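Local coordinates for acid phosphatase (Bacillus anthracis, PDB 2I33), which probably hydrolyses phosphate monoesters at acid pH, as a class C acid phosphatase of the HAD superfamily that holds a magnesium ion in its active site, at residues Thr17-Met22 against Glu237-Arg242; Val63-Glu68 against Lys159-Arg164; Asp108-Thr113 against Ile120-Asn125. One frame throughout, in Å; residues are numbered along the deposited sequence.

Interaction 1: residues Thr17-Met22 against Glu237-Arg242; sequences TDQQLM and EKDKIR
Gln19 gives up the most surface in this contact, and it does so by placing its terminal amide between two charged side chains of helix 235-244. The carbonyl end faces Arg242: NH1 of Arg242 donates to OE1 of Gln19 over 2.8 Å, in a nearly straight bond (168° at the hydrogen). Relative to the arginine, OE1 sits at the edge of the guanidinium group, within its plane. From the amide's side the approach is less regular, because NH1 comes in 42° above the carbonyl plane. The NH2 end meets Asp239, with NE2 of Gln19 donating to OD1 of Asp239, again over 2.8 Å. Here NE2 comes to the anti side of OD1 but 32° out of the carboxylate plane, while OD1 lies in the amide plane.

Shape makes this double grip possible. Beyond CG the glutamine chain runs out straight, carrying its amide across to the helix, while Arg242, extended from CG to NE, slants across it and also brings NH1 to 3.5 Å from CB of Gln19. Asp239 and Arg242 stand three residues apart on one helix, so a single amide can serve both.

The remaining guanidinium nitrogens have partners of their own: NH2 forms a salt bridge with Glu223 and NE a hydrogen bond with the hydroxyl of Tyr227. The contact also lies against the second subunit, where Gln19 packs on Leu21 and Arg242 on Met22 of that other chain.

With both ends of the amide engaged, its orientation is fixed: oxygen toward the cation, nitrogen toward the anion. A neutral group thus mediates between opposite charges, tying the N-terminal segment to a helix near the C-terminus beside the dimer interface.

Interaction 2: residues Val63-Glu68 against Lys159-Arg164; sequences VLDLDE and KGKEKR. With MG (magnesium ion), chain C.
The DxDx(T/V) motif of the HAD superfamily follows the end of strand 59-64, and the contact joins its first aspartate, Asp65, to Lys161 at the N-cap position of helix 162-171. NZ of Lys161 forms a salt bridge with OD1 of Asp65 at 2.9 Å, arriving from above the carboxylate plane, 40° out of it. The lysine chain is extended beyond CG, crosses the aspartate at about a right angle and touches it chiefly through NZ.

The two carboxylate oxygens divide their work. OD2 of Asp65 binds the magnesium ion at 2.1 Å and also accepts from the hydroxyl of Thr69, whereas OD1 takes the lysine and a hydrogen bond from a water that is itself a metal ligand. Chi1 of 173° swings the carboxylate away from the backbone N and places it between metal and lysine. The backbone O of Asp67, also 2.1 Å from magnesium, Asp180 and three waters complete six ligands. NZ of Lys161 also forms a salt bridge with Asp184 and a hydrogen bond with the backbone O of Ile123, so three oxygens hold the ammonium group beside the metal site.

On the helix side, Arg164 NH2 donates to Gly160 O at 2.8 Å, and CB of Lys161 lies over one face of the Arg164 guanidinium group, offset toward the rim. The site stands at the C-terminal edge of the parallel sheet: strand 59-64 runs between strands 119-125 and 172-179, while helix 131-141 packs against Leu66.

Interaction 3: residues Asp108-Thr113 against Ile120-Asn125; sequences DFLKYT and IYYISN
The phenol ring of Tyr122 meets Leu110 at its edge, where CD1 of the leucine lies near the ring plane, 4.0 Å from CE1 and 3.7 Å from OH of the tyrosine. One face of the same ring carries CG2 of Ile120, two residues back along the strand and 3.5 Å above the plane, toward the rim. On the helix, OG1 of Thr113 lies over one face of the Phe109 ring, toward the rim. That hydroxyl donates to the backbone O of Phe109, which also receives N of Thr113.

Leu110 works with both branches: as CD1 turns to the tyrosine, CD2 reaches CD1 of Ile120 at 4.0 Å, the two side chains crossing at about a right angle. Thr113 adds its methyl. With CG2 anti to the backbone N, it comes within 3.8 Å of CG1 of Ile120. The hydroxyl of Tyr122 is hydrogen-bonded to the backbone O of Pro144, a residue that Leu110 also touches.

Helix 106-115 thereby covers strand 119-125, the two short segments running at 137° with axes 10.6 Å apart. Such a helix leading through a short loop into the next parallel strand is typical of the Rossmann-like HAD core.

All three contacts are buried, but they differ in depth and chemistry. Interactions 2 and 3 share the central parallel sheet, in which strands 59-64 and 119-125 are neighbours. They touch directly: Arg164 NH1 probably hydrogen-bonds Ser124 O, while Leu66 packs on Tyr122. Interaction 2, the nearest to the chain's centre, is ionic and belongs to the metal site; interaction 3 is apolar and joins a helix to the sheet. Interaction 1 stands apart at the periphery, its centre about 26 Å from that of interaction 2 and about 32 Å from that of interaction 3. Beside the second subunit, it joins the chain's two terminal regions through polar groups.

Interaction 1: residues Thr17-Met22 against Glu237-Arg242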
loop_
_atom_site.group_PDB
_atom_site.type_symbol
_atom_site.label_atom_id
_atom_site.label_comp_id
_atom_site.label_asym_id
_atom_site.label_seq_id
_atom_site.Cartn_x
_atom_site.Cartn_y
_atom_site.Cartn_z
ATOM N N THR A 17 21.240 0.348 4.146
ATOM C CA THR A 17 20.233 -0.591 4.644
ATOM C C THR A 17 19.413 -0.039 5.818
ATOM O O THR A 17 18.253 -0.430 5.993
ATOM C CB THR A 17 20.828 -1.944 5.062
ATOM O OG1 THR A 17 21.994 -1.721 5.844
ATOM C CG2 THR A 17 21.149 -2.790 3.822
ATOM N N ASP A 18 19.983 0.899 6.565
ATOM C CA ASP A 18 19.261 1.490 7.681
ATOM C C ASP A 18 18.105 2.318 7.142
ATOM O O ASP A 18 17.072 2.445 7.790
ATOM C CB ASP A 18 20.162 2.389 8.536
ATOM C CG ASP A 18 21.041 1.601 9.523
ATOM O OD1 ASP A 18 20.867 0.363 9.631
ATOM O OD2 ASP A 18 21.853 2.260 10.208
ATOM N N GLN A 19 18.281 2.874 5.955
ATOM C CA GLN A 19 17.220 3.691 5.353
ATOM C C GLN A 19 15.957 2.918 4.985
ATOM O O GLN A 19 14.892 3.528 4.740
ATOM C CB GLN A 19 17.787 4.439 4.145
ATOM C CG GLN A 19 18.884 5.408 4.539
ATOM C CD GLN A 19 19.513 6.086 3.354
ATOM O OE1 GLN A 19 19.047 5.919 2.238
ATOM N NE2 GLN A 19 20.546 6.892 3.591
ATOM N N GLN A 20 16.063 1.582 4.959
ATOM C CA GLN A 20 14.975 0.629 4.638
ATOM C C GLN A 20 14.127 0.282 5.849
ATOM O O GLN A 20 13.068 -0.361 5.726
ATOM C CB GLN A 20 15.551 -0.742 4.231
ATOM C CG GLN A 20 16.666 -0.777 3.220
ATOM C CD GLN A 20 17.151 -2.205 2.946
ATOM O OE1 GLN A 20 16.653 -3.189 3.537
ATOM N NE2 GLN A 20 18.127 -2.330 2.050
ATOM N N LEU A 21 14.638 0.609 7.020
ATOM C CA LEU A 21 14.130 -0.001 8.228
ATOM C C LEU A 21 12.637 0.194 8.419
ATOM O O LEU A 21 11.913 -0.787 8.595
ATOM C CB LEU A 21 14.906 0.460 9.440
ATOM C CG LEU A 21 14.821 -0.534 10.586
ATOM C CD1 LEU A 21 15.996 -0.356 11.549
ATOM C CD2 LEU A 21 13.514 -0.417 11.298
ATOM N N MET A 22 12.153 1.429 8.340
ATOM C CA MET A 22 10.723 1.663 8.544
ATOM C C MET A 22 9.860 0.981 7.483
ATOM O O MET A 22 8.826 0.388 7.785
ATOM C CB MET A 22 10.443 3.154 8.552
ATOM C CG MET A 22 10.902 3.783 9.799
ATOM S SD MET A 22 10.001 3.167 11.237
ATOM C CE MET A 22 8.566 4.224 11.187
ATOM N N GLU A 237 26.491 7.215 -4.071
ATOM C CA GLU A 237 25.695 7.772 -5.162
ATOM C C GLU A 237 24.231 7.553 -4.854
ATOM O O GLU A 237 23.432 8.472 -4.977
ATOM C CB GLU A 237 26.011 7.105 -6.502
ATOM N N LYS A 238 23.891 6.329 -4.454
ATOM C CA LYS A 238 22.489 6.000 -4.170
ATOM C C LYS A 238 21.952 6.878 -3.054
ATOM O O LYS A 238 20.817 7.358 -3.120
ATOM C CB LYS A 238 22.310 4.523 -3.784
ATOM C CG LYS A 238 22.556 3.558 -4.920
ATOM C CD LYS A 238 22.413 2.116 -4.486
ATOM C CE LYS A 238 22.876 1.181 -5.595
ATOM N NZ LYS A 238 23.024 -0.230 -5.134
ATOM N N ASP A 239 22.782 7.088 -2.034
ATOM C CA ASP A 239 22.397 7.892 -0.878
ATOM C C ASP A 239 22.036 9.324 -1.299
ATOM O O ASP A 239 21.020 9.867 -0.866
ATOM C CB ASP A 239 23.530 7.893 0.153
ATOM C CG ASP A 239 23.183 8.671 1.397
ATOM O OD1 ASP A 239 22.080 8.472 1.930
ATOM O OD2 ASP A 239 24.021 9.496 1.834
ATOM N N LYS A 240 22.854 9.925 -2.156
ATOM C CA LYS A 240 22.564 11.272 -2.633
ATOM C C LYS A 240 21.280 11.328 -3.461
ATOM O O LYS A 240 20.485 12.266 -3.334
ATOM C CB LYS A 240 23.724 11.810 -3.463
ATOM C CG LYS A 240 23.470 13.190 -4.032
ATOM C CD LYS A 240 24.699 13.732 -4.726
ATOM C CE LYS A 240 24.421 15.073 -5.409
ATOM N NZ LYS A 240 23.825 16.076 -4.469
ATOM N N ILE A 241 21.098 10.335 -4.325
ATOM C CA ILE A 241 19.913 10.256 -5.165
ATOM C C ILE A 241 18.689 10.144 -4.302
ATOM O O ILE A 241 17.685 10.799 -4.554
ATOM C CB ILE A 241 19.974 9.057 -6.123
ATOM C CG1 ILE A 241 21.071 9.288 -7.180
ATOM C CG2 ILE A 241 18.645 8.828 -6.798
ATOM C CD1 ILE A 241 21.362 8.075 -8.021
ATOM N N ARG A 242 18.761 9.273 -3.305
ATOM C CA ARG A 242 17.611 9.077 -2.429
ATOM C C ARG A 242 17.250 10.405 -1.779
ATOM O O ARG A 242 16.108 10.812 -1.805
ATOM C CB ARG A 242 17.919 8.027 -1.371
ATOM C CG ARG A 242 18.040 6.635 -1.919
ATOM C CD ARG A 242 18.506 5.684 -0.827
ATOM N NE ARG A 242 18.431 4.290 -1.254
ATOM C CZ ARG A 242 18.511 3.253 -0.419
ATOM N NH1 ARG A 242 18.676 3.438 0.887
ATOM N NH2 ARG A 242 18.438 2.021 -0.896
#

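Interaction 2: residues Val63-Glu68 against Lys159-Arg164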
loop_
_atom_site.group_PDB
_atom_site.type_symbol
_atom_site.label_atom_id
_atom_site.label_comp_id
_atom_site.label_asym_id
_atom_site.label_seq_id
_atom_site.Cartn_x
_atom_site.Cartn_y
_atom_site.Cartn_z
ATOM N N VAL A 63 -2.796 -13.692 -13.840
ATOM C CA VAL A 63 -1.365 -13.620 -13.734
ATOM C C VAL A 63 -1.023 -12.951 -12.426
ATOM O O VAL A 63 -1.614 -11.943 -12.103
ATOM C CB VAL A 63 -0.799 -12.783 -14.874
ATOM C CG1 VAL A 63 0.634 -12.337 -14.566
ATOM C CG2 VAL A 63 -0.898 -13.563 -16.168
ATOM N N LEU A 64 -0.085 -13.535 -11.709
ATOM C CA LEU A 64 0.436 -12.945 -10.502
ATOM C C LEU A 64 1.937 -12.944 -10.481
ATOM O O LEU A 64 2.597 -13.899 -10.877
ATOM C CB LEU A 64 -0.022 -13.706 -9.272
ATOM C CG LEU A 64 -1.512 -14.002 -9.177
ATOM C CD1 LEU A 64 -1.836 -15.402 -9.700
ATOM C CD2 LEU A 64 -1.965 -13.856 -7.752
ATOM N N ASP A 65 2.489 -11.858 -9.959
ATOM C CA ASP A 65 3.849 -11.842 -9.543
ATOM C C ASP A 65 3.962 -12.749 -8.305
ATOM O O ASP A 65 2.952 -13.071 -7.689
ATOM C CB ASP A 65 4.168 -10.383 -9.194
ATOM C CG ASP A 65 5.477 -10.208 -8.598
ATOM O OD1 ASP A 65 6.470 -10.687 -9.187
ATOM O OD2 ASP A 65 5.487 -9.603 -7.484
ATOM N N LEU A 66 5.191 -13.119 -7.921
ATOM C CA LEU A 66 5.378 -13.947 -6.733
ATOM C C LEU A 66 5.848 -13.127 -5.565
ATOM O O LEU A 66 5.141 -13.001 -4.596
ATOM C CB LEU A 66 6.319 -15.117 -6.961
ATOM C CG LEU A 66 5.704 -16.263 -7.792
ATOM C CD1 LEU A 66 6.701 -17.311 -8.070
ATOM C CD2 LEU A 66 4.520 -16.878 -7.048
ATOM N N ASP A 67 7.037 -12.559 -5.674
ATOM C CA ASP A 67 7.671 -11.933 -4.512
ATOM C C ASP A 67 6.938 -10.639 -4.182
ATOM O O ASP A 67 6.805 -9.728 -4.999
ATOM C CB ASP A 67 9.162 -11.710 -4.760
ATOM C CG ASP A 67 9.902 -13.019 -4.991
ATOM O OD1 ASP A 67 9.690 -13.952 -4.207
ATOM O OD2 ASP A 67 10.657 -13.131 -6.000
ATOM N N GLU A 68 6.495 -10.566 -2.945
ATOM C CA GLU A 68 5.730 -9.426 -2.443
ATOM C C GLU A 68 4.327 -9.302 -3.078
ATOM O O GLU A 68 3.664 -8.268 -2.936
ATOM C CB GLU A 68 6.523 -8.142 -2.508
ATOM C CG GLU A 68 7.546 -8.002 -1.362
ATOM C CD GLU A 68 8.408 -9.215 -1.101
ATOM O OE1 GLU A 68 9.394 -9.432 -1.838
ATOM O OE2 GLU A 68 8.100 -9.923 -0.104
ATOM N N LYS A 159 14.375 -9.079 -20.409
ATOM C CA LYS A 159 13.993 -7.789 -19.854
ATOM C C LYS A 159 12.504 -7.811 -19.502
ATOM O O LYS A 159 11.650 -7.975 -20.360
ATOM N N GLY A 160 12.179 -7.648 -18.225
ATOM C CA GLY A 160 10.796 -7.508 -17.835
ATOM C C GLY A 160 10.027 -8.793 -18.024
ATOM O O GLY A 160 10.612 -9.869 -18.122
ATOM N N LYS A 161 8.707 -8.656 -18.104
ATOM C CA LYS A 161 7.790 -9.791 -18.132
ATOM C C LYS A 161 6.885 -9.831 -19.354
ATOM O O LYS A 161 6.091 -10.762 -19.491
ATOM C CB LYS A 161 6.897 -9.738 -16.893
ATOM C CG LYS A 161 7.627 -10.076 -15.630
ATOM C CD LYS A 161 6.774 -9.738 -14.432
ATOM C CE LYS A 161 7.407 -10.261 -13.140
ATOM N NZ LYS A 161 6.506 -10.119 -11.985
ATOM N N GLU A 162 6.968 -8.823 -20.214
ATOM C CA GLU A 162 6.004 -8.733 -21.308
ATOM C C GLU A 162 6.007 -10.006 -22.141
ATOM O O GLU A 162 4.950 -10.428 -22.638
ATOM C CB GLU A 162 6.245 -7.496 -22.179
ATOM C CG GLU A 162 5.171 -7.255 -23.264
ATOM C CD GLU A 162 3.735 -7.111 -22.740
ATOM O OE1 GLU A 162 3.492 -6.663 -21.586
ATOM O OE2 GLU A 162 2.817 -7.441 -23.531
ATOM N N LYS A 163 7.177 -10.620 -22.327
ATOM C CA LYS A 163 7.272 -11.838 -23.135
ATOM C C LYS A 163 6.415 -12.980 -22.576
ATOM O O LYS A 163 5.730 -13.685 -23.333
ATOM C CB LYS A 163 8.733 -12.274 -23.257
ATOM C CG LYS A 163 8.959 -13.562 -23.993
ATOM C CD LYS A 163 10.439 -13.778 -24.224
ATOM C CE LYS A 163 10.685 -14.951 -25.135
ATOM N NZ LYS A 163 12.131 -15.271 -25.194
ATOM N N ARG A 164 6.463 -13.165 -21.260
ATOM C CA ARG A 164 5.669 -14.207 -20.617
ATOM C C ARG A 164 4.172 -13.874 -20.627
ATOM O O ARG A 164 3.344 -14.761 -20.830
ATOM C CB ARG A 164 6.196 -14.477 -19.201
ATOM C CG ARG A 164 7.495 -15.243 -19.232
ATOM C CD ARG A 164 8.205 -15.131 -17.925
ATOM N NE ARG A 164 8.994 -13.894 -17.853
ATOM C CZ ARG A 164 9.476 -13.387 -16.718
ATOM N NH1 ARG A 164 9.200 -13.960 -15.578
ATOM N NH2 ARG A 164 10.194 -12.278 -16.746
HETATM MG MG MG C . 7.145 -8.559 -6.766
HETATM O O HOH W 1 8.753 -9.819 -7.578
HETATM O O HOH W 2 7.170 -7.537 -8.624
HETATM O O HOH W 3 8.409 -7.494 -5.961
#

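Interaction 3: residues Asp108-Thr113 against Ile120-Asn125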
loop_
_atom_site.group_PDB
_atom_site.type_symbol
_atom_site.label_atom_id
_atom_site.label_comp_id
_atom_site.label_asym_id
_atom_site.label_seq_id
_atom_site.Cartn_x
_atom_site.Cartn_y
_atom_site.Cartn_z
ATOM N N ASP A 108 -6.207 -18.278 -0.434
ATOM C CA ASP A 108 -7.646 -18.503 -0.574
ATOM C C ASP A 108 -8.139 -18.000 -1.912
ATOM O O ASP A 108 -8.988 -18.625 -2.537
ATOM C CB ASP A 108 -8.430 -17.857 0.557
ATOM C CG ASP A 108 -8.307 -18.618 1.858
ATOM O OD1 ASP A 108 -7.926 -19.818 1.854
ATOM O OD2 ASP A 108 -8.641 -18.007 2.902
ATOM N N PHE A 109 -7.579 -16.881 -2.366
ATOM C CA PHE A 109 -7.984 -16.343 -3.647
ATOM C C PHE A 109 -7.550 -17.281 -4.754
ATOM O O PHE A 109 -8.302 -17.578 -5.699
ATOM C CB PHE A 109 -7.422 -14.947 -3.892
ATOM C CG PHE A 109 -7.556 -14.510 -5.307
ATOM C CD1 PHE A 109 -8.786 -14.168 -5.848
ATOM C CD2 PHE A 109 -6.447 -14.509 -6.145
ATOM C CE1 PHE A 109 -8.895 -13.826 -7.170
ATOM C CE2 PHE A 109 -6.569 -14.191 -7.497
ATOM C CZ PHE A 109 -7.785 -13.842 -8.001
ATOM N N LEU A 110 -6.333 -17.799 -4.632
ATOM C CA LEU A 110 -5.863 -18.691 -5.662
ATOM C C LEU A 110 -6.657 -20.015 -5.686
ATOM O O LEU A 110 -6.961 -20.538 -6.749
ATOM C CB LEU A 110 -4.380 -18.998 -5.476
ATOM C CG LEU A 110 -3.473 -17.782 -5.647
ATOM C CD1 LEU A 110 -2.089 -18.091 -5.150
ATOM C CD2 LEU A 110 -3.456 -17.346 -7.094
ATOM N N LYS A 111 -6.993 -20.559 -4.517
ATOM C CA LYS A 111 -7.819 -21.737 -4.460
ATOM C C LYS A 111 -9.212 -21.466 -5.024
ATOM O O LYS A 111 -9.791 -22.344 -5.661
ATOM C CB LYS A 111 -7.915 -22.281 -3.040
ATOM C CG LYS A 111 -6.600 -22.805 -2.494
ATOM C CD LYS A 111 -6.023 -23.959 -3.261
ATOM C CE LYS A 111 -6.728 -25.266 -2.968
ATOM N NZ LYS A 111 -6.228 -26.325 -3.878
ATOM N N TYR A 112 -9.744 -20.260 -4.793
ATOM C CA TYR A 112 -11.028 -19.889 -5.390
ATOM C C TYR A 112 -10.958 -19.865 -6.909
ATOM O O TYR A 112 -11.779 -20.440 -7.621
ATOM C CB TYR A 112 -11.466 -18.533 -4.906
ATOM C CG TYR A 112 -12.770 -18.088 -5.513
ATOM C CD1 TYR A 112 -13.982 -18.569 -5.035
ATOM C CD2 TYR A 112 -12.796 -17.170 -6.559
ATOM C CE1 TYR A 112 -15.180 -18.160 -5.593
ATOM C CE2 TYR A 112 -13.997 -16.769 -7.117
ATOM C CZ TYR A 112 -15.177 -17.249 -6.621
ATOM O OH TYR A 112 -16.394 -16.844 -7.162
ATOM N N THR A 113 -9.925 -19.193 -7.388
ATOM C CA THR A 113 -9.651 -19.105 -8.806
ATOM C C THR A 113 -9.584 -20.499 -9.423
ATOM O O THR A 113 -10.231 -20.770 -10.445
ATOM C CB THR A 113 -8.359 -18.317 -9.024
ATOM O OG1 THR A 113 -8.519 -16.989 -8.509
ATOM C CG2 THR A 113 -8.046 -18.249 -10.483
ATOM N N ILE A 120 -3.988 -20.235 -13.527
ATOM C CA ILE A 120 -3.138 -19.285 -12.826
ATOM C C ILE A 120 -1.748 -19.340 -13.420
ATOM O O ILE A 120 -1.180 -20.423 -13.593
ATOM C CB ILE A 120 -3.055 -19.672 -11.344
ATOM C CG1 ILE A 120 -4.469 -19.617 -10.738
ATOM C CG2 ILE A 120 -2.059 -18.800 -10.595
ATOM C CD1 ILE A 120 -4.589 -20.374 -9.448
ATOM N N TYR A 121 -1.186 -18.170 -13.726
ATOM C CA TYR A 121 0.214 -18.066 -14.130
ATOM C C TYR A 121 0.955 -17.183 -13.182
ATOM O O TYR A 121 0.561 -16.055 -12.937
ATOM C CB TYR A 121 0.351 -17.571 -15.547
ATOM C CG TYR A 121 -0.240 -18.634 -16.408
ATOM C CD1 TYR A 121 0.502 -19.747 -16.759
ATOM C CD2 TYR A 121 -1.582 -18.593 -16.772
ATOM C CE1 TYR A 121 -0.068 -20.776 -17.494
ATOM C CE2 TYR A 121 -2.151 -19.587 -17.492
ATOM C CZ TYR A 121 -1.404 -20.679 -17.858
ATOM O OH TYR A 121 -2.009 -21.671 -18.597
ATOM N N TYR A 122 1.990 -17.758 -12.595
ATOM C CA TYR A 122 2.880 -17.019 -11.711
ATOM C C TYR A 122 4.037 -16.531 -12.571
ATOM O O TYR A 122 4.941 -17.290 -12.885
ATOM C CB TYR A 122 3.415 -17.897 -10.585
ATOM C CG TYR A 122 2.345 -18.598 -9.778
ATOM C CD1 TYR A 122 1.662 -17.943 -8.792
ATOM C CD2 TYR A 122 2.020 -19.938 -10.018
ATOM C CE1 TYR A 122 0.703 -18.571 -8.040
ATOM C CE2 TYR A 122 1.052 -20.565 -9.285
ATOM C CZ TYR A 122 0.398 -19.881 -8.291
ATOM O OH TYR A 122 -0.566 -20.507 -7.541
ATOM N N ILE A 123 4.017 -15.245 -12.931
ATOM C CA ILE A 123 5.063 -14.660 -13.750
ATOM C C ILE A 123 5.939 -13.857 -12.798
ATOM O O ILE A 123 5.524 -12.833 -12.303
ATOM C CB ILE A 123 4.471 -13.790 -14.866
ATOM C CG1 ILE A 123 3.550 -14.651 -15.738
ATOM C CG2 ILE A 123 5.599 -13.170 -15.700
ATOM C CD1 ILE A 123 2.829 -13.896 -16.842
ATOM N N SER A 124 7.159 -14.339 -12.595
ATOM C CA SER A 124 8.050 -13.854 -11.548
ATOM C C SER A 124 9.454 -13.686 -12.081
ATOM O O SER A 124 9.883 -14.464 -12.927
ATOM C CB SER A 124 8.073 -14.883 -10.421
ATOM O OG SER A 124 9.175 -14.686 -9.564
ATOM N N ASN A 125 10.174 -12.666 -11.608
ATOM C CA ASN A 125 11.559 -12.474 -11.995
ATOM C C ASN A 125 12.600 -13.180 -11.119
ATOM O O ASN A 125 13.799 -12.928 -11.248
ATOM C CB ASN A 125 11.861 -10.990 -12.199
ATOM C CG ASN A 125 11.112 -10.427 -13.387
ATOM O OD1 ASN A 125 10.593 -11.193 -14.189
ATOM N ND2 ASN A 125 11.062 -9.103 -13.513
#